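Local coordinates for protein putative mandelate racemase/muconate lactonizing enzyme (Bordetella bronchiseptica, PDB 3DDM) that is of unknown function but belongs to the mandelate racemase/muconate lactonizing enzyme family of the enolase superfamily, with a capping domain and a TIM-barrel domain, at residues Ala164-Ala168 against Glu169-Ala173; Arg216-Ala219 against Gln220-Gly223. The protein carries 1 engineered substitution. All coordinates share one frame; numbering follows the deposited sequence.

Interaction 1 of 2, residues Ala164-Ala168 against Glu169-Ala173; sequences ARKAA and EGYRA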
loop_
_atom_site.group_PDB
_atom_site.type_symbol
_atom_site.label_atom_id
_atom_site.label_comp_id
_atom_site.label_asym_id
_atom_site.label_seq_id
_atom_site.Cartn_x
_atom_site.Cartn_y
_atom_site.Cartn_z
ATOM N N ALA A 164 29.036 -4.049 -23.338
ATOM C CA ALA A 164 29.667 -3.775 -24.616
ATOM C C ALA A 164 28.604 -3.188 -25.551
ATOM O O ALA A 164 28.805 -2.148 -26.189
ATOM C CB ALA A 164 30.240 -5.063 -25.201
ATOM N N ARG A 165 27.460 -3.862 -25.595
ATOM C CA ARG A 165 26.342 -3.466 -26.436
ATOM C C ARG A 165 25.858 -2.046 -26.139
ATOM O O ARG A 165 25.639 -1.262 -27.061
ATOM C CB ARG A 165 25.195 -4.459 -26.250
ATOM C CG ARG A 165 24.193 -4.476 -27.382
ATOM C CD ARG A 165 23.036 -5.412 -27.090
ATOM N NE ARG A 165 22.056 -4.806 -26.192
ATOM C CZ ARG A 165 21.704 -5.311 -25.010
ATOM N NH1 ARG A 165 22.256 -6.437 -24.574
ATOM N NH2 ARG A 165 20.791 -4.690 -24.267
ATOM N N LYS A 166 25.701 -1.716 -24.857
ATOM C CA LYS A 166 25.227 -0.393 -24.465
ATOM C C LYS A 166 26.283 0.675 -24.718
ATOM O O LYS A 166 25.968 1.849 -24.952
ATOM C CB LYS A 166 24.833 -0.385 -22.989
ATOM C CG LYS A 166 23.886 -1.507 -22.587
ATOM C CD LYS A 166 22.663 -1.596 -23.479
ATOM C CE LYS A 166 21.767 -0.382 -23.324
ATOM N NZ LYS A 166 20.546 -0.546 -24.156
ATOM N N ALA A 167 27.542 0.262 -24.657
ATOM C CA ALA A 167 28.646 1.181 -24.896
ATOM C C ALA A 167 28.579 1.567 -26.372
ATOM O O ALA A 167 28.731 2.740 -26.735
ATOM C CB ALA A 167 29.958 0.499 -24.582
ATOM N N ALA A 168 28.327 0.562 -27.210
ATOM C CA ALA A 168 28.211 0.756 -28.649
ATOM C C ALA A 168 27.042 1.683 -28.972
ATOM O O ALA A 168 27.122 2.486 -29.895
ATOM C CB ALA A 168 28.018 -0.589 -29.344
ATOM N N GLU A 169 25.959 1.566 -28.210
ATOM C CA GLU A 169 24.786 2.401 -28.427
ATOM C C GLU A 169 25.056 3.847 -28.051
ATOM O O GLU A 169 24.342 4.735 -28.496
ATOM C CB GLU A 169 23.597 1.859 -27.638
ATOM C CG GLU A 169 23.031 0.577 -28.228
ATOM C CD GLU A 169 22.151 -0.203 -27.262
ATOM O OE1 GLU A 169 21.263 0.402 -26.624
ATOM O OE2 GLU A 169 22.341 -1.434 -27.154
ATOM N N GLY A 170 26.081 4.086 -27.235
ATOM C CA GLY A 170 26.403 5.453 -26.854
ATOM C C GLY A 170 26.543 5.746 -25.369
ATOM O O GLY A 170 26.840 6.875 -24.981
ATOM N N TYR A 171 26.344 4.734 -24.535
ATOM C CA TYR A 171 26.434 4.903 -23.093
ATOM C C TYR A 171 27.860 4.944 -22.557
ATOM O O TYR A 171 28.690 4.112 -22.917
ATOM C CB TYR A 171 25.646 3.789 -22.418
ATOM C CG TYR A 171 24.162 3.994 -22.546
ATOM C CD1 TYR A 171 23.512 4.954 -21.776
ATOM C CD2 TYR A 171 23.417 3.285 -23.485
ATOM C CE1 TYR A 171 22.162 5.214 -21.935
ATOM C CE2 TYR A 171 22.062 3.539 -23.659
ATOM C CZ TYR A 171 21.443 4.509 -22.882
ATOM O OH TYR A 171 20.117 4.814 -23.076
ATOM N N ARG A 172 28.134 5.918 -21.687
ATOM C CA ARG A 172 29.458 6.081 -21.097
ATOM C C ARG A 172 29.460 5.909 -19.565
ATOM O O ARG A 172 30.386 6.353 -18.882
ATOM C CB ARG A 172 30.035 7.454 -21.476
ATOM C CG ARG A 172 30.235 7.660 -22.976
ATOM C CD ARG A 172 31.305 6.720 -23.530
ATOM N NE ARG A 172 31.303 6.651 -24.993
ATOM C CZ ARG A 172 30.635 5.748 -25.711
ATOM N NH1 ARG A 172 29.901 4.814 -25.120
ATOM N NH2 ARG A 172 30.701 5.776 -27.034
ATOM N N ALA A 173 28.420 5.266 -19.036
ATOM C CA ALA A 173 28.289 4.998 -17.599
ATOM C C ALA A 173 27.343 3.805 -17.458
ATOM O O ALA A 173 26.373 3.683 -18.208
ATOM C CB ALA A 173 27.732 6.214 -16.868
#
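Glu169 reaches back along the helix with its carboxylate set between two basic side chains. It runs side by side with Arg165, the guanidinium and carboxylate planes 27° apart, and Arg165 NE forms a long salt bridge of 3.5 Å with Glu169 OE2. Lys166 instead crosses the glutamate at a slant; its NZ meets Glu169 OE1 at 2.7 Å, on the syn side and somewhat out of the carboxylate plane. Bends at chi2 (-52°) and chi3 curl the lysine chain back to that oxygen, and NZ has a second partner in Ala339 O. The same curled chain lies alongside Tyr171, where Lys166 CE is 3.9 Å from ring atom CE2. Tyr171 turns its ring edge, not a face, to Lys166 O, which accepts the backbone bond from Tyr171 N at 2.9 Å. Arg172 folds back from beyond the turn: its NH1 donates to Ala167 O at 2.9 Å, nearly straight (171°) and on a lone pair in the carbonyl plane. That oxygen also accepts from Gly170 N at 3.0 Å, a donor well above the plane. Positive phi at Gly170, with the bonds from Gly170 N to Ala167 O and Tyr171 N to Lys166 O, identifies a Schellman motif, which ends helix 159-169 and leads into barrel strand 174-177, while Tyr171 packs on strands 146-154 and 334-338.

Interaction 2 of 2, residues Arg216-Ala219 against Gln220-Gly223; sequences RQMA and QRLG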
loop_
_atom_site.group_PDB
_atom_site.type_symbol
_atom_site.label_atom_id
_atom_site.label_comp_id
_atom_site.label_asym_id
_atom_site.label_seq_id
_atom_site.Cartn_x
_atom_site.Cartn_y
_atom_site.Cartn_z
ATOM N N ARG A 216 28.372 -4.755 4.535
ATOM C CA ARG A 216 29.699 -4.327 4.972
ATOM C C ARG A 216 30.726 -5.167 4.226
ATOM O O ARG A 216 31.657 -4.641 3.613
ATOM C CB ARG A 216 29.884 -4.546 6.479
ATOM C CG ARG A 216 29.183 -3.550 7.386
ATOM C CD ARG A 216 29.490 -3.860 8.862
ATOM N NE ARG A 216 30.928 -3.831 9.147
ATOM C CZ ARG A 216 31.592 -2.776 9.616
ATOM N NH1 ARG A 216 30.957 -1.639 9.874
ATOM N NH2 ARG A 216 32.900 -2.850 9.812
ATOM N N GLN A 217 30.533 -6.480 4.285
ATOM C CA GLN A 217 31.417 -7.431 3.624
ATOM C C GLN A 217 31.527 -7.160 2.125
ATOM O O GLN A 217 32.630 -7.029 1.596
ATOM C CB GLN A 217 30.898 -8.847 3.845
ATOM C CG GLN A 217 31.712 -9.911 3.169
ATOM C CD GLN A 217 30.933 -11.203 3.019
ATOM O OE1 GLN A 217 30.545 -11.832 4.010
ATOM N NE2 GLN A 217 30.688 -11.600 1.770
ATOM N N MET A 218 30.388 -7.073 1.438
ATOM C CA MET A 218 30.395 -6.827 -0.001
ATOM C C MET A 218 30.912 -5.440 -0.378
ATOM O O MET A 218 31.687 -5.303 -1.322
ATOM C CB MET A 218 28.998 -7.028 -0.589
ATOM C CG MET A 218 28.563 -8.475 -0.703
ATOM S SD MET A 218 29.631 -9.498 -1.740
ATOM C CE MET A 218 29.341 -8.761 -3.360
ATOM N N ALA A 219 30.492 -4.410 0.352
ATOM C CA ALA A 219 30.945 -3.058 0.045
ATOM C C ALA A 219 32.468 -3.010 0.062
ATOM O O ALA A 219 33.084 -2.200 -0.625
ATOM C CB ALA A 219 30.379 -2.077 1.045
ATOM N N GLN A 220 33.068 -3.894 0.853
ATOM C CA GLN A 220 34.522 -3.983 0.980
ATOM C C GLN A 220 35.125 -4.670 -0.248
ATOM O O GLN A 220 36.062 -4.157 -0.864
ATOM C CB GLN A 220 34.885 -4.787 2.231
ATOM C CG GLN A 220 35.860 -4.104 3.179
ATOM C CD GLN A 220 35.206 -3.022 4.023
ATOM O OE1 GLN A 220 34.293 -3.294 4.812
ATOM N NE2 GLN A 220 35.676 -1.789 3.866
ATOM N N ARG A 221 34.578 -5.836 -0.585
ATOM C CA ARG A 221 35.022 -6.626 -1.727
ATOM C C ARG A 221 34.791 -5.919 -3.067
ATOM O O ARG A 221 35.439 -6.246 -4.059
ATOM C CB ARG A 221 34.304 -7.978 -1.723
ATOM C CG ARG A 221 34.573 -8.794 -0.465
ATOM C CD ARG A 221 33.641 -9.991 -0.326
ATOM N NE ARG A 221 33.856 -11.007 -1.353
ATOM C CZ ARG A 221 33.180 -12.150 -1.411
ATOM N NH1 ARG A 221 32.252 -12.413 -0.500
ATOM N NH2 ARG A 221 33.430 -13.032 -2.375
ATOM N N LEU A 222 33.871 -4.960 -3.101
ATOM C CA LEU A 222 33.595 -4.224 -4.330
ATOM C C LEU A 222 34.560 -3.054 -4.485
ATOM O O LEU A 222 34.811 -2.597 -5.597
ATOM C CB LEU A 222 32.158 -3.688 -4.343
ATOM C CG LEU A 222 31.007 -4.684 -4.518
ATOM C CD1 LEU A 222 29.693 -3.943 -4.395
ATOM C CD2 LEU A 222 31.104 -5.375 -5.866
ATOM N N GLY A 223 35.092 -2.577 -3.362
ATOM C CA GLY A 223 36.017 -1.453 -3.370
ATOM C C GLY A 223 36.901 -1.326 -4.599
ATOM O O GLY A 223 36.927 -0.272 -5.226
#
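Gln220 meets Arg216 through the helix backbone: Gln220 N donates to Arg216 O at 3.2 Å. The amide end of Gln220 is held from elsewhere, as its NE2 bonds to Ala249 O. Arg221 follows, its N bonded to Gln217 O. Its side chain runs alongside that of Gln217 and points the same way, the amide and guanidinium planes 35° apart. Gln217 carries CG opposite its backbone N (chi1 178°) and stays extended beyond it, which brings its amide beside the guanidinium. Arg221 NH1 and Gln217 NE2 come close, but both are donors as modelled, so this approach is no hydrogen bond and remains a doubtful detail at 2.60 Å resolution. Met218 crosses the arginine, with SD 4.1 Å from Arg221 NH1. At Leu222 the backbone N bonds to Met218 O at 2.8 Å. Gly223 N adds a weak bond to Ala219 O at 3.4 Å. Helix 212-222 links parallel strands 202-205 and 229-231 in a beta-alpha-beta unit; Met218 and Leu222 touch helix 182-196, whereas Arg216 packs on helix 240-249 and forms a salt bridge with Glu245.

Interactions 1 and 2 both lie in the barrel domain and do not touch: their centres are 26 Å apart and their nearest atoms about 15 Å. Interaction 1 spans the end of helix 159-169 and the loop to strand 174-177, interaction 2 the last turns of helix 212-222. Each is partly buried. In 164-173 the ionic network runs from exposed Arg165 and Glu169 to buried Lys166, which with Tyr171 touches barrel strands. In 216-223 the buried Met218, Ala219 and Leu222 meet neighbouring helices and loops. Both share backbone bonds, but interaction 1 adds salt bridges and an arginine-to-carbonyl bond, for which interaction 2 has no counterpart between its segments.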